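Local structure of concanavalin A-like lectin protein kinase family protein (Theobroma cacao, 6CTH) at residues V233-S236 and Y237-R241; K4-L7 and N8-A11; R277-I280 and R281-I284. The protein probably acts as a protein kinase that transfers phosphate from ATP to other proteins, and here carries an indolinone inhibitor together with a magnesium ion. One frame throughout, in Å; residues are numbered along the deposited sequence.

Contact 1: V233-S236 and Y237-R241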
# COMPACT_ATOMS: atom_id res chain seq x y z
N VAL A 233 13.48 9.23 -11.09
CA VAL A 233 13.22 10.32 -10.14
C VAL A 233 14.53 10.85 -9.56
O VAL A 233 14.74 12.08 -9.47
CB VAL A 233 12.19 9.94 -9.03
CG1 VAL A 233 12.00 11.09 -8.06
CG2 VAL A 233 10.85 9.59 -9.65
N TRP A 234 15.45 9.95 -9.21
CA TRP A 234 16.70 10.39 -8.60
C TRP A 234 17.52 11.23 -9.63
O TRP A 234 18.03 12.30 -9.29
CB TRP A 234 17.50 9.20 -8.03
CG TRP A 234 18.25 9.59 -6.84
CD1 TRP A 234 19.14 10.65 -6.74
CD2 TRP A 234 18.25 8.96 -5.56
NE1 TRP A 234 19.62 10.73 -5.45
CE2 TRP A 234 19.10 9.71 -4.71
CE3 TRP A 234 17.61 7.85 -5.03
CZ2 TRP A 234 19.33 9.37 -3.35
CZ3 TRP A 234 17.81 7.54 -3.65
CH2 TRP A 234 18.67 8.29 -2.85
N GLU A 235 17.56 10.77 -10.87
CA GLU A 235 18.26 11.49 -11.91
C GLU A 235 17.60 12.85 -12.12
O GLU A 235 18.28 13.85 -12.27
CB GLU A 235 18.27 10.69 -13.21
CG GLU A 235 19.20 11.23 -14.29
CD GLU A 235 18.92 10.61 -15.65
OE1 GLU A 235 17.94 11.01 -16.30
OE2 GLU A 235 19.69 9.72 -16.06
N SER A 236 16.28 12.89 -12.11
CA SER A 236 15.59 14.16 -12.29
C SER A 236 15.89 15.14 -11.17
O SER A 236 16.07 16.33 -11.41
CB SER A 236 14.08 13.96 -12.40
OG SER A 236 13.75 13.28 -13.58
N TYR A 237 15.94 14.64 -9.94
CA TYR A 237 16.25 15.48 -8.79
C TYR A 237 17.66 16.05 -8.86
O TYR A 237 17.87 17.21 -8.56
CB TYR A 237 16.06 14.70 -7.48
CG TYR A 237 16.79 15.28 -6.30
CD1 TYR A 237 16.32 16.40 -5.64
CD2 TYR A 237 17.96 14.71 -5.85
CE1 TYR A 237 17.00 16.93 -4.57
CE2 TYR A 237 18.64 15.22 -4.77
CZ TYR A 237 18.16 16.34 -4.14
OH TYR A 237 18.85 16.85 -3.07
N GLY A 238 18.61 15.23 -9.27
CA GLY A 238 20.00 15.67 -9.38
C GLY A 238 20.24 16.67 -10.51
O GLY A 238 21.22 17.38 -10.46
N ASN A 239 19.34 16.71 -11.51
CA ASN A 239 19.39 17.69 -12.61
C ASN A 239 18.45 18.88 -12.35
O ASN A 239 18.03 19.54 -13.31
CB ASN A 239 18.98 17.03 -13.93
CG ASN A 239 20.05 16.13 -14.50
OD1 ASN A 239 21.23 16.45 -14.43
ND2 ASN A 239 19.64 15.03 -15.08
N GLU A 240 18.10 19.14 -11.08
CA GLU A 240 17.11 20.18 -10.66
C GLU A 240 15.85 20.25 -11.53
O GLU A 240 15.37 21.33 -11.87
CB GLU A 240 17.78 21.57 -10.52
CG GLU A 240 18.83 21.68 -9.42
CD GLU A 240 20.23 21.23 -9.84
OE1 GLU A 240 20.39 20.76 -11.00
OE2 GLU A 240 21.18 21.34 -9.02
N ARG A 241 15.31 19.07 -11.86
CA ARG A 241 14.11 18.90 -12.68
C ARG A 241 12.95 18.26 -11.88
O ARG A 241 12.19 17.46 -12.41
CB ARG A 241 14.43 17.99 -13.86
CG ARG A 241 15.53 18.47 -14.81
CD ARG A 241 15.43 19.96 -15.20
NE ARG A 241 14.26 20.24 -16.04
CZ ARG A 241 13.86 21.46 -16.43
NH1 ARG A 241 14.53 22.55 -16.06
NH2 ARG A 241 12.78 21.58 -17.19

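Contact 2: K4-L7 and N8-A11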
# COMPACT_ATOMS: atom_id res chain seq x y z
N LYS A 4 -18.02 -14.45 13.24
CA LYS A 4 -17.85 -15.68 12.49
C LYS A 4 -18.98 -15.79 11.47
O LYS A 4 -20.15 -15.76 11.82
CB LYS A 4 -17.85 -16.87 13.43
CG LYS A 4 -17.47 -18.21 12.83
CD LYS A 4 -17.90 -19.36 13.74
CE LYS A 4 -16.86 -20.47 13.83
NZ LYS A 4 -16.68 -21.17 12.52
N PHE A 5 -18.61 -15.92 10.20
CA PHE A 5 -19.58 -16.19 9.14
C PHE A 5 -19.56 -17.68 8.79
O PHE A 5 -18.50 -18.34 8.81
CB PHE A 5 -19.27 -15.38 7.88
CG PHE A 5 -19.56 -13.89 7.98
CD1 PHE A 5 -18.81 -13.06 8.79
CD2 PHE A 5 -20.59 -13.33 7.24
CE1 PHE A 5 -19.08 -11.70 8.85
CE2 PHE A 5 -20.85 -11.96 7.29
CZ PHE A 5 -20.10 -11.16 8.08
N SER A 6 -20.74 -18.21 8.47
CA SER A 6 -20.84 -19.53 7.90
C SER A 6 -20.60 -19.45 6.38
O SER A 6 -20.86 -18.44 5.75
CB SER A 6 -22.20 -20.19 8.19
OG SER A 6 -23.24 -19.65 7.39
N LEU A 7 -20.10 -20.54 5.83
CA LEU A 7 -20.00 -20.73 4.39
C LEU A 7 -21.31 -20.45 3.68
O LEU A 7 -21.35 -19.75 2.69
CB LEU A 7 -19.53 -22.14 4.11
CG LEU A 7 -18.87 -22.47 2.79
CD1 LEU A 7 -17.68 -23.39 3.08
CD2 LEU A 7 -19.85 -23.10 1.81
N ASN A 8 -22.41 -21.01 4.18
CA ASN A 8 -23.73 -20.81 3.55
C ASN A 8 -24.14 -19.35 3.42
O ASN A 8 -24.69 -18.97 2.39
CB ASN A 8 -24.84 -21.51 4.33
CG ASN A 8 -24.77 -23.01 4.22
OD1 ASN A 8 -23.75 -23.57 3.79
ND2 ASN A 8 -25.84 -23.67 4.60
N GLU A 9 -23.92 -18.53 4.45
CA GLU A 9 -24.38 -17.15 4.34
C GLU A 9 -23.52 -16.34 3.38
O GLU A 9 -24.05 -15.43 2.72
CB GLU A 9 -24.51 -16.45 5.67
CG GLU A 9 -23.22 -16.09 6.37
CD GLU A 9 -23.52 -15.73 7.82
OE1 GLU A 9 -23.48 -14.55 8.16
OE2 GLU A 9 -23.94 -16.66 8.56
N LEU A 10 -22.22 -16.66 3.34
CA LEU A 10 -21.28 -16.02 2.40
C LEU A 10 -21.57 -16.42 0.96
O LEU A 10 -21.58 -15.55 0.08
CB LEU A 10 -19.80 -16.32 2.75
CG LEU A 10 -19.35 -15.65 4.06
CD1 LEU A 10 -17.85 -15.85 4.37
CD2 LEU A 10 -19.66 -14.15 3.98
N ALA A 11 -21.83 -17.71 0.74
CA ALA A 11 -22.40 -18.20 -0.56
C ALA A 11 -23.66 -17.43 -0.94
O ALA A 11 -23.78 -16.94 -2.06
CB ALA A 11 -22.71 -19.68 -0.47

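Contact 3: R277-I280 and R281-I284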
# COMPACT_ATOMS: atom_id res chain seq x y z
N ARG A 277 17.95 5.51 5.54
CA ARG A 277 16.54 5.80 5.46
C ARG A 277 16.04 6.36 6.77
O ARG A 277 16.54 5.99 7.85
CB ARG A 277 15.74 4.54 5.10
CG ARG A 277 16.11 3.95 3.72
CD ARG A 277 15.38 2.67 3.40
NE ARG A 277 16.11 1.94 2.37
CZ ARG A 277 16.29 0.64 2.35
NH1 ARG A 277 15.69 -0.15 3.22
NH2 ARG A 277 17.08 0.12 1.45
N PRO A 278 15.04 7.25 6.71
CA PRO A 278 14.45 7.82 7.90
C PRO A 278 13.53 6.86 8.62
O PRO A 278 13.09 5.88 8.03
CB PRO A 278 13.60 8.96 7.35
CG PRO A 278 13.17 8.47 5.99
CD PRO A 278 14.36 7.72 5.49
N SER A 279 13.21 7.18 9.88
CA SER A 279 12.07 6.60 10.52
C SER A 279 10.80 7.22 9.96
O SER A 279 10.78 8.35 9.45
CB SER A 279 12.09 6.82 12.03
OG SER A 279 11.92 8.19 12.36
N ILE A 280 9.67 6.51 10.10
CA ILE A 280 8.44 7.06 9.57
C ILE A 280 8.03 8.34 10.36
O ILE A 280 7.41 9.23 9.81
CB ILE A 280 7.30 6.02 9.48
CG1 ILE A 280 6.14 6.53 8.63
CG2 ILE A 280 6.86 5.57 10.86
CD1 ILE A 280 6.47 6.65 7.18
N ARG A 281 8.36 8.41 11.64
CA ARG A 281 8.08 9.63 12.39
C ARG A 281 8.84 10.84 11.81
O ARG A 281 8.28 11.93 11.69
CB ARG A 281 8.37 9.44 13.88
CG ARG A 281 7.90 10.61 14.71
CD ARG A 281 8.11 10.38 16.21
NE ARG A 281 7.55 9.14 16.77
CZ ARG A 281 6.33 9.00 17.21
NH1 ARG A 281 5.46 9.96 17.05
NH2 ARG A 281 5.97 7.85 17.71
N GLN A 282 10.09 10.65 11.38
CA GLN A 282 10.87 11.72 10.76
C GLN A 282 10.27 12.14 9.44
O GLN A 282 10.27 13.32 9.11
CB GLN A 282 12.31 11.31 10.56
CG GLN A 282 13.13 11.16 11.84
CD GLN A 282 14.50 10.54 11.60
OE1 GLN A 282 14.68 9.58 10.84
NE2 GLN A 282 15.50 11.12 12.26
N VAL A 283 9.78 11.15 8.67
CA VAL A 283 9.09 11.42 7.43
C VAL A 283 7.89 12.32 7.65
O VAL A 283 7.70 13.28 6.93
CB VAL A 283 8.62 10.07 6.76
CG1 VAL A 283 7.59 10.30 5.66
CG2 VAL A 283 9.83 9.31 6.24
N ILE A 284 7.07 12.00 8.66
CA ILE A 284 5.87 12.78 8.90
C ILE A 284 6.22 14.23 9.27
O ILE A 284 5.55 15.16 8.78
CB ILE A 284 4.97 12.15 9.98
CG1 ILE A 284 4.40 10.83 9.47
CG2 ILE A 284 3.83 13.09 10.42
CD1 ILE A 284 3.88 9.90 10.54

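Contact 1: V233-S236 and Y237-R241
Trp234 and Tyr237 leave the last turn of helix 229-238 on neighbouring faces, and their rings meet obliquely, CD1 of Trp234 lying 4.3 Å from CD2 of Tyr237. The contact is light; the indole NE1 bonds to Pro297 O, and both side chains also lie against Leu267 of helix 256-269. Glu235 and Asn239, one turn apart, instead run side by side and point the same way, their carboxylate and amide planes 48° apart, with Glu235 CG 3.9 Å from Asn239 ND2. Polar ends suit this exposed side.

The backbone then closes. Asn239 N donates to Glu235 O at 3.1 Å, and the chain folds back so that Arg241 N reaches Ser236 O at 2.9 Å. This places Arg241 CB 3.4 Å from Ser236 O, while the guanidinium leads off to a salt bridge with Asp244. Small Ser236 fits the buried side, its OG turned back to Trp232 O. Glu240, with a positive phi of 42°, makes the reversal possible, and its N bonds to Tyr237 O at 3.2 Å. This bond and that of Arg241 N, with Glu240 as the C-prime residue, make a Schellman motif, a common C-terminal end of an alpha-helix.

Contact 2: K4-L7 and N8-A11
Ser6 is the N-cap of helix 7-14, bonded to Glu9, and a hydrophobic staple from Phe5 to Leu10 spans it. Ser6 OG accepts from Glu9 N at 3.2 Å in a fairly straight bond (157° at the hydrogen), standing in for the carbonyl that a preceding helical turn would supply. Serine suits the place because its short hydroxyl, set between its own backbone N and carbonyl carbon (chi1 76°), can swing back over the first turn. The same OG donates to Glu9 OE2 at 3.3 Å, using the anti lone pair of that oxygen, so one hydroxyl both caps the helix and holds the carboxylate. Ser6 O then takes Leu10 N at 3.3 Å, the first regular helical bond, and Leu7 O receives Ala11 N at 2.9 Å.

Glu9 bends back at chi1 (71°) and extends beyond CG, which carries its carboxylate toward the loop. Its OE1 stands 3.3 Å from Phe5 CD2, and the carboxylate is steeply inclined to the ring. Arg3 pairs with OE1 and also makes a cation-pi contact with Phe5, probably offsetting the negative charge beside the aromatic ring. In the staple, Leu10 CD2 comes within 3.5 Å of Phe5 CD2 while Leu10 CD1 lies 3.8 Å from Phe5 CB; the two side chains cross at about a right angle, and both are buried.

The staple faces the mixed sheet of the N-lobe. Leu10 rests on Cys81 of strand 77-83 and on Met88 and Val90 of strand 86-92, Phe5 joins it on Val90 and is backbone-bonded to Trp80, and Leu7 N bonds to Glu83, so the helix is seated across these two strands.

Contact 3: R277-I280 and R281-I284
The carboxamide of Gln282 turns back on Ser279, whose hydroxyl lies off to one side of the amide plane, OG 3.2 Å from Gln282 CG. Beyond the oxygen, only slightly to the other side of the plane, is Pro278, its CA 3.4 Å from Gln282 OE1. Ser279 N donates to that OE1 at 3.0 Å, tilted 20° out of the carbonyl plane. The return bond runs from Gln282 N to Ser279 OG at 3.2 Å. Two reciprocal bonds between the N-cap residue and the third residue after it make a capping box, and both N-H groups, which come before any helical acceptor, are satisfied. Glutamine plays the part often taken by glutamate: its extended chain, with CG beside the backbone N (chi1 -69°), reaches back far enough to offer a carbonyl oxygen, without adding a charge. Serine supplies a hydroxyl short enough to meet a backbone N-H of the first turn.

The puckered ring of Pro278 presents its CG corner to Val283 CG2 at 3.5 Å, a tight approach that joins the residue before the cap to the first turn as a hydrophobic staple. Proline suits a position whose N-H is not needed by the helix. Ile280 turns to another side of the turn, its CD1 4.1 Å from Val283 CB, while its O accepts Ile284 N at 3.0 Å.

These apolar groups pack on three helices: Pro278 and Val283 pack on Cys269 of helix 256-269, with Val283 also touching Phe203 of helix 196-212, whereas Ile280 meets Leu126 and Leu127, and Ile284 meets Ala123, of helix 112-132. Helix 280-287 thus starts wedged within the helical C-lobe, just after Arg277, which forms a salt bridge to Glu187 as in other kinases.

From the N terminus the three contacts follow in series; none nests in or crosses another, and each joins segments adjacent in sequence. Contact 2 turns the end of strand 3-4 into helix 7-14, at the outer side of the N-lobe sheet. After the rest of that lobe and the first helices of the C-lobe, contact 1 ends helix 229-238, and contact 3 begins helix 280-287. Contacts 1 and 3 lie with nearest atoms about 8 Å apart, and helix 256-269 packs against both. Contact 2 is on the far side of the chain's centre, its centre about 53 Å from that of contact 1 and 42 Å from that of contact 3.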